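Local coordinates for protein oxidoreductase (Azotobacter vinelandii, PDB 7D5M) that binds NAD+ and, as an inositol dehydrogenase homologue of the Gfo/Idh/MocA family, probably catalyses the NAD-dependent oxidation of a sugar-like alcohol, at residues H325-G328 / L329-W333; W333-L336 / Y337-F340. All coordinates share one frame; numbering follows the deposited sequence.

Contact 1: residues H325-G328 / L329-W333; sequences HPEG and LFEAW. With NAD (nicotinamide-adenine-dinucleotide), chain B.
The N-terminal cap of helix 329-349 is formed by G328 and E331: E331 supplies half of a capping box, its carboxylate accepting from G328 N, and G328 has no side chain to give the other half. G328 N donates to E331 OE2 at 2.9 Å, and the N-H...O angle of 157° marks a sound bond. OE2 receives it on its anti lone pair, turned away from OE1, while OE1 makes a salt bridge with R35 of the same chain. The glutamate chain folds back over the helix start because it bends at chi2 (64°). From the other end of the cap, G328 O takes two weak bonds, from E331 N at 3.1 Å and from A332 N at 3.4 Å, opening the first helical turn. An acidic group at a helix N-terminus would probably also be favoured by the helix dipole. With an alanine at E331, G328 N would probably lose its acceptor and R35 its carboxylate mate. E327 lies against the same side chain, OE1 at 3.7 Å from E331 CB, with the two carboxylate planes 71° apart. E327 is hydrogen-bonded elsewhere, OE2 to R320 N and OE1 to Q148 NE2, while R306 offers it a long, weak ion pair. F330 makes a cation-pi contact with R35 of the second subunit. One turn into the helix, W333 CZ2 lies 3.6 Å from NAD O7N in an oblique approach.

Contact 2: residues W333-L336 / Y337-F340; sequences WSNL and YYRF. With NAD (nicotinamide-adenine-dinucleotide), chain B.
L336 O accepts the shortest bond of this helical turn, from F340 N at 2.8 Å, with the donor in the carbonyl plane. The ring of F340 lies with one face against the same oxygen, offset toward its rim, so that backbone bond and aromatic face meet at one atom. Its CZ reaches back to L336 CB at 3.9 Å, adding an apolar contact. Ordinary helical bonds also join Y337 N to W333 O (3.0 Å) and Y338 N to S334 O.

N335 O is held differently. R339 NH1 donates to it at 2.9 Å, with the acceptor in the guanidinium plane but the donor 48° out of the carbonyl plane, so the bond does not follow a lone pair. The arginine gets there by running extended from CG to NE alongside the helix, CG itself passing 3.3 Å from N335 O. NH1 also forms a salt bridge with D318, so one nitrogen ties the helix to a neighbouring loop. One face of the Y338 ring covers N335 O too, with CD2 at 3.5 Å; chi1 of 88° sets CG between the backbone N and the carbonyl carbon, turning the ring back over N335 O, three residues earlier in the helix. Y338 OH is bonded to D318 as well, while N335 OD1 accepts from R320 NH2 and N335 ND2 donates to G146 O.

On another flank, Y337 lies beside W333, CE2 to CE3 4.2 Å, the two side chains pointing the same way. The Y337 hydroxyl bonds with S89 of strand 87-91 and H29 of helix 26-34, its side chain meets A32 and A33 of that helix, and both Y337 and F340 pack on V112 of strand 110-113.

Overall arrangement
Contacts 1 and 2 follow one another along a single helix, 329-349, with centres 12 Å apart. Contact 1 spans the end of the loop after strand 301-305 and the helix start; contact 2 takes up the next two turns, and W333 belongs to both. That shared residue is also the point where each reaches NAD. The two differ in their surroundings: 325-333 adjoins a second subunit of the tetrameric assembly, whereas no other protein chain touches 333-340. Both contacts touch helix 26-34, through F330 and W333 in the first and W333 and Y337 in the second, and contact 2 reaches strands 87-91 and 110-113 of the parallel Rossmann sheet. One helix thus links a subunit interface, the cofactor pocket and the nucleotide-binding fold.

Contact 1: residues H325-G328 / L329-W333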
ATOM      1  N   HIS A 325       3.877  14.521  10.174  1.00 11.44           N
ATOM      2  CA  HIS A 325       2.912  15.512   9.639  1.00 11.59           C
ATOM      3  C   HIS A 325       3.164  15.621   8.139  1.00 11.53           C
ATOM      4  O   HIS A 325       4.291  15.909   7.741  1.00 11.96           O
ATOM      5  CB  HIS A 325       3.059  16.882  10.306  1.00 11.70           C
ATOM      6  CG  HIS A 325       2.969  16.882  11.793  1.00 12.24           C
ATOM      7  ND1 HIS A 325       4.074  16.699  12.601  1.00 13.21           N
ATOM      8  CD2 HIS A 325       1.925  17.101  12.617  1.00 12.53           C
ATOM      9  CE1 HIS A 325       3.697  16.761  13.869  1.00 12.94           C
ATOM     10  NE2 HIS A 325       2.389  17.034  13.901  1.00 12.88           N
ATOM     11  N   PRO A 326       2.159  15.401   7.258  1.00 11.72           N
ATOM     12  CA  PRO A 326       2.411  15.417   5.819  1.00 11.04           C
ATOM     13  C   PRO A 326       2.609  16.833   5.271  1.00 11.06           C
ATOM     14  O   PRO A 326       1.720  17.658   5.405  1.00 10.38           O
ATOM     15  CB  PRO A 326       1.144  14.806   5.205  1.00 11.72           C
ATOM     16  CG  PRO A 326       0.071  15.106   6.221  1.00 11.46           C
ATOM     17  CD  PRO A 326       0.761  15.057   7.571  1.00 11.61           C
ATOM     18  N   GLU A 327       3.783  17.082   4.688  1.00 10.43           N
ATOM     19  CA  GLU A 327       3.997  18.254   3.810  1.00 10.29           C
ATOM     20  C   GLU A 327       3.493  17.889   2.407  1.00 10.17           C
ATOM     21  O   GLU A 327       3.192  16.691   2.138  1.00  9.69           O
ATOM     22  CB  GLU A 327       5.461  18.683   3.846  1.00 10.46           C
ATOM     23  CG  GLU A 327       5.845  19.277   5.190  1.00 10.76           C
ATOM     24  CD  GLU A 327       7.217  19.922   5.259  1.00 11.37           C
ATOM     25  OE1 GLU A 327       7.912  19.981   4.220  1.00 10.90           O
ATOM     26  OE2 GLU A 327       7.568  20.395   6.366  1.00 11.63           O
ATOM     27  N   GLY A 328       3.345  18.889   1.549  1.00  9.61           N
ATOM     28  CA  GLY A 328       2.817  18.667   0.193  1.00  9.95           C
ATOM     29  C   GLY A 328       3.547  19.501  -0.834  1.00  9.48           C
ATOM     30  O   GLY A 328       4.615  20.061  -0.528  1.00  9.35           O
ATOM     31  N   LEU A 329       2.986  19.592  -2.028  1.00  8.97           N
ATOM     32  CA  LEU A 329       3.669  20.258  -3.163  1.00  9.25           C
ATOM     33  C   LEU A 329       3.831  21.760  -2.876  1.00  9.19           C
ATOM     34  O   LEU A 329       4.753  22.360  -3.435  1.00  9.28           O
ATOM     35  CB  LEU A 329       2.871  19.999  -4.443  1.00  9.59           C
ATOM     36  CG  LEU A 329       3.489  20.548  -5.734  1.00  9.49           C
ATOM     37  CD1 LEU A 329       4.856  19.944  -5.995  1.00  9.88           C
ATOM     38  CD2 LEU A 329       2.574  20.277  -6.921  1.00 10.02           C
ATOM     39  N   PHE A 330       3.000  22.364  -2.026  1.00  9.26           N
ATOM     40  CA  PHE A 330       3.155  23.809  -1.695  1.00  9.29           C
ATOM     41  C   PHE A 330       4.475  24.031  -0.946  1.00  9.45           C
ATOM     42  O   PHE A 330       5.137  25.060  -1.181  1.00  9.87           O
ATOM     43  CB  PHE A 330       1.941  24.364  -0.951  1.00  9.83           C
ATOM     44  CG  PHE A 330       0.749  24.546  -1.854  1.00  9.62           C
ATOM     45  CD1 PHE A 330       0.553  25.728  -2.548  1.00  9.68           C
ATOM     46  CD2 PHE A 330      -0.166  23.516  -2.028  1.00 10.05           C
ATOM     47  CE1 PHE A 330      -0.545  25.888  -3.384  1.00  9.61           C
ATOM     48  CE2 PHE A 330      -1.258  23.677  -2.872  1.00  9.92           C
ATOM     49  CZ  PHE A 330      -1.436  24.859  -3.556  1.00  9.76           C
ATOM     50  N   GLU A 331       4.870  23.084  -0.100  1.00  9.11           N
ATOM     51  CA  GLU A 331       6.163  23.175   0.626  1.00  9.40           C
ATOM     52  C   GLU A 331       7.307  23.061  -0.386  1.00  9.14           C
ATOM     53  O   GLU A 331       8.249  23.858  -0.308  1.00  9.27           O
ATOM     54  CB  GLU A 331       6.264  22.106   1.713  1.00  9.64           C
ATOM     55  CG  GLU A 331       5.497  22.486   2.965  1.00 10.08           C
ATOM     56  CD  GLU A 331       3.994  22.606   2.786  1.00 10.25           C
ATOM     57  OE1 GLU A 331       3.467  23.750   2.896  1.00  9.69           O
ATOM     58  OE2 GLU A 331       3.354  21.576   2.512  1.00 11.32           O
ATOM     59  N   ALA A 332       7.232  22.088  -1.289  1.00  9.15           N
ATOM     60  CA  ALA A 332       8.240  21.894  -2.359  1.00  9.42           C
ATOM     61  C   ALA A 332       8.405  23.219  -3.120  1.00  8.95           C
ATOM     62  O   ALA A 332       9.551  23.685  -3.315  1.00  8.95           O
ATOM     63  CB  ALA A 332       7.827  20.769  -3.274  1.00  9.65           C
ATOM     64  N   TRP A 333       7.302  23.830  -3.541  1.00  8.89           N
ATOM     65  CA  TRP A 333       7.379  25.101  -4.311  1.00  9.38           C
ATOM     66  C   TRP A 333       7.937  26.227  -3.438  1.00  9.13           C
ATOM     67  O   TRP A 333       8.693  27.067  -3.974  1.00  9.14           O
ATOM     68  CB  TRP A 333       6.025  25.489  -4.883  1.00  9.38           C
ATOM     69  CG  TRP A 333       5.699  24.808  -6.166  1.00  9.93           C
ATOM     70  CD1 TRP A 333       5.560  23.471  -6.411  1.00 10.25           C
ATOM     71  CD2 TRP A 333       5.435  25.481  -7.403  1.00  9.95           C
ATOM     72  NE1 TRP A 333       5.232  23.269  -7.726  1.00 10.36           N
ATOM     73  CE2 TRP A 333       5.145  24.484  -8.355  1.00 10.01           C
ATOM     74  CE3 TRP A 333       5.425  26.827  -7.790  1.00  9.80           C
ATOM     75  CZ2 TRP A 333       4.853  24.796  -9.682  1.00 10.46           C
ATOM     76  CZ3 TRP A 333       5.126  27.132  -9.099  1.00 10.02           C
ATOM     77  CH2 TRP A 333       4.860  26.123 -10.033  1.00  9.96           C
TER
HETATM   78  PA  NAD B 500      -3.829  28.478 -17.947  1.00 22.31           P
HETATM   79  O1A NAD B 500      -4.345  28.552 -19.351  1.00 23.28           O
HETATM   80  O2A NAD B 500      -4.604  27.760 -16.888  1.00 20.27           O
HETATM   81  O5B NAD B 500      -3.515  29.971 -17.443  1.00 21.11           O
HETATM   82  C5B NAD B 500      -2.990  31.005 -18.332  1.00 19.22           C
HETATM   83  C4B NAD B 500      -3.106  32.329 -17.616  1.00 18.31           C
HETATM   84  O4B NAD B 500      -2.280  33.328 -18.269  1.00 17.49           O
HETATM   85  C3B NAD B 500      -4.516  32.933 -17.586  1.00 17.91           C
HETATM   86  O3B NAD B 500      -4.701  33.654 -16.377  1.00 16.96           O
HETATM   87  C2B NAD B 500      -4.490  33.854 -18.811  1.00 17.11           C
HETATM   88  O2B NAD B 500      -5.450  34.885 -18.793  1.00 16.39           O
HETATM   89  C1B NAD B 500      -3.086  34.421 -18.661  1.00 17.63           C
HETATM   90  N9A NAD B 500      -2.510  34.973 -19.878  1.00 18.69           N
HETATM   91  C8A NAD B 500      -2.499  34.382 -21.114  1.00 18.17           C
HETATM   92  N7A NAD B 500      -1.844  35.075 -22.012  1.00 18.83           N
HETATM   93  C5A NAD B 500      -1.376  36.182 -21.322  1.00 19.06           C
HETATM   94  C6A NAD B 500      -0.595  37.283 -21.726  1.00 19.67           C
HETATM   95  N6A NAD B 500      -0.113  37.436 -22.962  1.00 19.35           N
HETATM   96  N1A NAD B 500      -0.292  38.209 -20.783  1.00 19.96           N
HETATM   97  C2A NAD B 500      -0.777  38.040 -19.543  1.00 19.43           C
HETATM   98  N3A NAD B 500      -1.507  37.040 -19.046  1.00 18.79           N
HETATM   99  C4A NAD B 500      -1.778  36.130 -20.000  1.00 19.04           C
HETATM  100  O3  NAD B 500      -2.351  27.819 -17.956  1.00 21.69           O
HETATM  101  PN  NAD B 500      -1.577  27.021 -16.775  1.00 21.76           P
HETATM  102  O1N NAD B 500      -2.003  25.579 -16.777  1.00 22.52           O
HETATM  103  O2N NAD B 500      -1.702  27.805 -15.504  1.00 18.56           O
HETATM  104  O5D NAD B 500      -0.062  27.059 -17.296  1.00 22.26           O
HETATM  105  C5D NAD B 500       0.638  28.289 -17.495  1.00 20.09           C
HETATM  106  C4D NAD B 500       2.094  27.930 -17.608  1.00 20.46           C
HETATM  107  O4D NAD B 500       2.489  27.207 -16.414  1.00 20.51           O
HETATM  108  C3D NAD B 500       2.426  27.000 -18.782  1.00 19.21           C
HETATM  109  O3D NAD B 500       3.703  27.327 -19.299  1.00 19.76           O
HETATM  110  C2D NAD B 500       2.412  25.609 -18.137  1.00 20.29           C
HETATM  111  O2D NAD B 500       3.221  24.666 -18.824  1.00 18.49           O
HETATM  112  C1D NAD B 500       3.009  25.932 -16.766  1.00 21.01           C
HETATM  113  N1N NAD B 500       2.649  24.964 -15.685  1.00 20.98           N
HETATM  114  C2N NAD B 500       3.654  24.419 -14.914  1.00 21.59           C
HETATM  115  C3N NAD B 500       3.361  23.473 -13.930  1.00 20.09           C
HETATM  116  C7N NAD B 500       4.494  23.044 -13.022  1.00 19.39           C
HETATM  117  O7N NAD B 500       5.533  23.713 -13.008  1.00 17.44           O
HETATM  118  N7N NAD B 500       4.300  21.976 -12.255  1.00 15.95           N
HETATM  119  C4N NAD B 500       2.053  22.991 -13.823  1.00 21.56           C
HETATM  120  C5N NAD B 500       1.052  23.541 -14.623  1.00 20.98           C
HETATM  121  C6N NAD B 500       1.352  24.619 -15.428  1.00 21.30           C

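Contact 2: residues W333-L336 / Y337-F340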
ATOM      1  N   TRP A 333       7.302  23.830  -3.541  1.00  8.89           N
ATOM      2  CA  TRP A 333       7.379  25.101  -4.311  1.00  9.38           C
ATOM      3  C   TRP A 333       7.937  26.227  -3.438  1.00  9.13           C
ATOM      4  O   TRP A 333       8.693  27.067  -3.974  1.00  9.14           O
ATOM      5  CB  TRP A 333       6.025  25.489  -4.883  1.00  9.38           C
ATOM      6  CG  TRP A 333       5.699  24.808  -6.166  1.00  9.93           C
ATOM      7  CD1 TRP A 333       5.560  23.471  -6.411  1.00 10.25           C
ATOM      8  CD2 TRP A 333       5.435  25.481  -7.403  1.00  9.95           C
ATOM      9  NE1 TRP A 333       5.232  23.269  -7.726  1.00 10.36           N
ATOM     10  CE2 TRP A 333       5.145  24.484  -8.355  1.00 10.01           C
ATOM     11  CE3 TRP A 333       5.425  26.827  -7.790  1.00  9.80           C
ATOM     12  CZ2 TRP A 333       4.853  24.796  -9.682  1.00 10.46           C
ATOM     13  CZ3 TRP A 333       5.126  27.132  -9.099  1.00 10.02           C
ATOM     14  CH2 TRP A 333       4.860  26.123 -10.033  1.00  9.96           C
ATOM     15  N   SER A 334       7.549  26.271  -2.166  1.00  9.23           N
ATOM     16  CA  SER A 334       8.060  27.273  -1.187  1.00  9.62           C
ATOM     17  C   SER A 334       9.576  27.112  -1.019  1.00  9.90           C
ATOM     18  O   SER A 334      10.273  28.138  -0.897  1.00  9.89           O
ATOM     19  CB  SER A 334       7.349  27.187   0.131  1.00  9.70           C
ATOM     20  OG  SER A 334       5.956  27.406  -0.037  1.00 10.30           O
ATOM     21  N   ASN A 335      10.067  25.873  -1.019  1.00  9.84           N
ATOM     22  CA  ASN A 335      11.508  25.555  -0.885  1.00 10.50           C
ATOM     23  C   ASN A 335      12.274  26.082  -2.105  1.00 11.05           C
ATOM     24  O   ASN A 335      13.394  26.571  -1.923  1.00 11.90           O
ATOM     25  CB  ASN A 335      11.711  24.059  -0.647  1.00 10.50           C
ATOM     26  CG  ASN A 335      11.127  23.636   0.679  1.00 10.65           C
ATOM     27  OD1 ASN A 335      11.008  24.467   1.582  1.00 10.42           O
ATOM     28  ND2 ASN A 335      10.770  22.363   0.805  1.00  9.77           N
ATOM     29  N   LEU A 336      11.701  26.025  -3.308  1.00 11.14           N
ATOM     30  CA  LEU A 336      12.362  26.624  -4.495  1.00 11.61           C
ATOM     31  C   LEU A 336      12.317  28.148  -4.381  1.00 11.11           C
ATOM     32  O   LEU A 336      13.348  28.785  -4.633  1.00 10.85           O
ATOM     33  CB  LEU A 336      11.668  26.193  -5.787  1.00 12.57           C
ATOM     34  CG  LEU A 336      11.722  24.708  -6.135  1.00 13.83           C
ATOM     35  CD1 LEU A 336      11.447  24.550  -7.616  1.00 14.45           C
ATOM     36  CD2 LEU A 336      13.037  24.055  -5.744  1.00 14.52           C
ATOM     37  N   TYR A 337      11.153  28.710  -4.062  1.00 10.95           N
ATOM     38  CA  TYR A 337      10.936  30.176  -4.150  1.00 10.84           C
ATOM     39  C   TYR A 337      11.822  30.901  -3.123  1.00 11.06           C
ATOM     40  O   TYR A 337      12.326  31.986  -3.459  1.00 10.57           O
ATOM     41  CB  TYR A 337       9.449  30.540  -4.060  1.00 11.10           C
ATOM     42  CG  TYR A 337       8.837  30.922  -5.386  1.00 11.30           C
ATOM     43  CD1 TYR A 337       8.985  32.206  -5.881  1.00 11.35           C
ATOM     44  CD2 TYR A 337       8.126  30.018  -6.165  1.00 11.88           C
ATOM     45  CE1 TYR A 337       8.436  32.592  -7.091  1.00 11.71           C
ATOM     46  CE2 TYR A 337       7.569  30.388  -7.382  1.00 12.01           C
ATOM     47  CZ  TYR A 337       7.725  31.685  -7.852  1.00 12.44           C
ATOM     48  OH  TYR A 337       7.182  32.093  -9.044  1.00 12.40           O
ATOM     49  N   TYR A 338      12.047  30.366  -1.917  1.00 11.79           N
ATOM     50  CA  TYR A 338      12.928  31.090  -0.959  1.00 12.21           C
ATOM     51  C   TYR A 338      14.357  31.046  -1.505  1.00 12.19           C
ATOM     52  O   TYR A 338      15.079  32.029  -1.321  1.00 12.43           O
ATOM     53  CB  TYR A 338      12.815  30.616   0.493  1.00 12.79           C
ATOM     54  CG  TYR A 338      13.723  29.476   0.871  1.00 13.60           C
ATOM     55  CD1 TYR A 338      15.091  29.656   1.004  1.00 13.98           C
ATOM     56  CD2 TYR A 338      13.208  28.216   1.135  1.00 13.99           C
ATOM     57  CE1 TYR A 338      15.932  28.606   1.332  1.00 14.07           C
ATOM     58  CE2 TYR A 338      14.036  27.157   1.477  1.00 13.99           C
ATOM     59  CZ  TYR A 338      15.401  27.352   1.583  1.00 14.43           C
ATOM     60  OH  TYR A 338      16.225  26.318   1.918  1.00 14.75           O
ATOM     61  N   ARG A 339      14.745  29.962  -2.186  1.00 12.24           N
ATOM     62  CA  ARG A 339      16.099  29.860  -2.791  1.00 12.46           C
ATOM     63  C   ARG A 339      16.203  30.864  -3.940  1.00 12.04           C
ATOM     64  O   ARG A 339      17.268  31.516  -4.086  1.00 12.23           O
ATOM     65  CB  ARG A 339      16.392  28.432  -3.242  1.00 13.26           C
ATOM     66  CG  ARG A 339      16.601  27.464  -2.088  1.00 14.12           C
ATOM     67  CD  ARG A 339      16.842  26.077  -2.649  1.00 15.04           C
ATOM     68  NE  ARG A 339      17.336  25.119  -1.672  1.00 16.89           N
ATOM     69  CZ  ARG A 339      16.607  24.548  -0.730  1.00 17.14           C
ATOM     70  NH1 ARG A 339      15.330  24.872  -0.594  1.00 18.02           N
ATOM     71  NH2 ARG A 339      17.161  23.665   0.088  1.00 16.97           N
ATOM     72  N   PHE A 340      15.157  30.978  -4.759  1.00 11.46           N
ATOM     73  CA  PHE A 340      15.107  32.003  -5.831  1.00 11.14           C
ATOM     74  C   PHE A 340      15.361  33.386  -5.214  1.00 11.16           C
ATOM     75  O   PHE A 340      16.213  34.127  -5.749  1.00 10.62           O
ATOM     76  CB  PHE A 340      13.785  31.997  -6.599  1.00 10.76           C
ATOM     77  CG  PHE A 340      13.464  30.737  -7.363  1.00 10.61           C
ATOM     78  CD1 PHE A 340      14.463  29.910  -7.843  1.00 10.57           C
ATOM     79  CD2 PHE A 340      12.148  30.399  -7.628  1.00 10.50           C
ATOM     80  CE1 PHE A 340      14.159  28.758  -8.552  1.00 10.79           C
ATOM     81  CE2 PHE A 340      11.844  29.249  -8.345  1.00 10.37           C
ATOM     82  CZ  PHE A 340      12.853  28.434  -8.811  1.00 10.50           C
TER
HETATM   83  PA  NAD B 500      -3.829  28.478 -17.947  1.00 22.31           P
HETATM   84  O1A NAD B 500      -4.345  28.552 -19.351  1.00 23.28           O
HETATM   85  O2A NAD B 500      -4.604  27.760 -16.888  1.00 20.27           O
HETATM   86  O5B NAD B 500      -3.515  29.971 -17.443  1.00 21.11           O
HETATM   87  C5B NAD B 500      -2.990  31.005 -18.332  1.00 19.22           C
HETATM   88  C4B NAD B 500      -3.106  32.329 -17.616  1.00 18.31           C
HETATM   89  O4B NAD B 500      -2.280  33.328 -18.269  1.00 17.49           O
HETATM   90  C3B NAD B 500      -4.516  32.933 -17.586  1.00 17.91           C
HETATM   91  O3B NAD B 500      -4.701  33.654 -16.377  1.00 16.96           O
HETATM   92  C2B NAD B 500      -4.490  33.854 -18.811  1.00 17.11           C
HETATM   93  O2B NAD B 500      -5.450  34.885 -18.793  1.00 16.39           O
HETATM   94  C1B NAD B 500      -3.086  34.421 -18.661  1.00 17.63           C
HETATM   95  N9A NAD B 500      -2.510  34.973 -19.878  1.00 18.69           N
HETATM   96  C8A NAD B 500      -2.499  34.382 -21.114  1.00 18.17           C
HETATM   97  N7A NAD B 500      -1.844  35.075 -22.012  1.00 18.83           N
HETATM   98  C5A NAD B 500      -1.376  36.182 -21.322  1.00 19.06           C
HETATM   99  C6A NAD B 500      -0.595  37.283 -21.726  1.00 19.67           C
HETATM  100  N6A NAD B 500      -0.113  37.436 -22.962  1.00 19.35           N
HETATM  101  N1A NAD B 500      -0.292  38.209 -20.783  1.00 19.96           N
HETATM  102  C2A NAD B 500      -0.777  38.040 -19.543  1.00 19.43           C
HETATM  103  N3A NAD B 500      -1.507  37.040 -19.046  1.00 18.79           N
HETATM  104  C4A NAD B 500      -1.778  36.130 -20.000  1.00 19.04           C
HETATM  105  O3  NAD B 500      -2.351  27.819 -17.956  1.00 21.69           O
HETATM  106  PN  NAD B 500      -1.577  27.021 -16.775  1.00 21.76           P
HETATM  107  O1N NAD B 500      -2.003  25.579 -16.777  1.00 22.52           O
HETATM  108  O2N NAD B 500      -1.702  27.805 -15.504  1.00 18.56           O
HETATM  109  O5D NAD B 500      -0.062  27.059 -17.296  1.00 22.26           O
HETATM  110  C5D NAD B 500       0.638  28.289 -17.495  1.00 20.09           C
HETATM  111  C4D NAD B 500       2.094  27.930 -17.608  1.00 20.46           C
HETATM  112  O4D NAD B 500       2.489  27.207 -16.414  1.00 20.51           O
HETATM  113  C3D NAD B 500       2.426  27.000 -18.782  1.00 19.21           C
HETATM  114  O3D NAD B 500       3.703  27.327 -19.299  1.00 19.76           O
HETATM  115  C2D NAD B 500       2.412  25.609 -18.137  1.00 20.29           C
HETATM  116  O2D NAD B 500       3.221  24.666 -18.824  1.00 18.49           O
HETATM  117  C1D NAD B 500       3.009  25.932 -16.766  1.00 21.01           C
HETATM  118  N1N NAD B 500       2.649  24.964 -15.685  1.00 20.98           N
HETATM  119  C2N NAD B 500       3.654  24.419 -14.914  1.00 21.59           C
HETATM  120  C3N NAD B 500       3.361  23.473 -13.930  1.00 20.09           C
HETATM  121  C7N NAD B 500       4.494  23.044 -13.022  1.00 19.39           C
HETATM  122  O7N NAD B 500       5.533  23.713 -13.008  1.00 17.44           O
HETATM  123  N7N NAD B 500       4.300  21.976 -12.255  1.00 15.95           N
HETATM  124  C4N NAD B 500       2.053  22.991 -13.823  1.00 21.56           C
HETATM  125  C5N NAD B 500       1.052  23.541 -14.623  1.00 20.98           C
HETATM  126  C6N NAD B 500       1.352  24.619 -15.428  1.00 21.30           C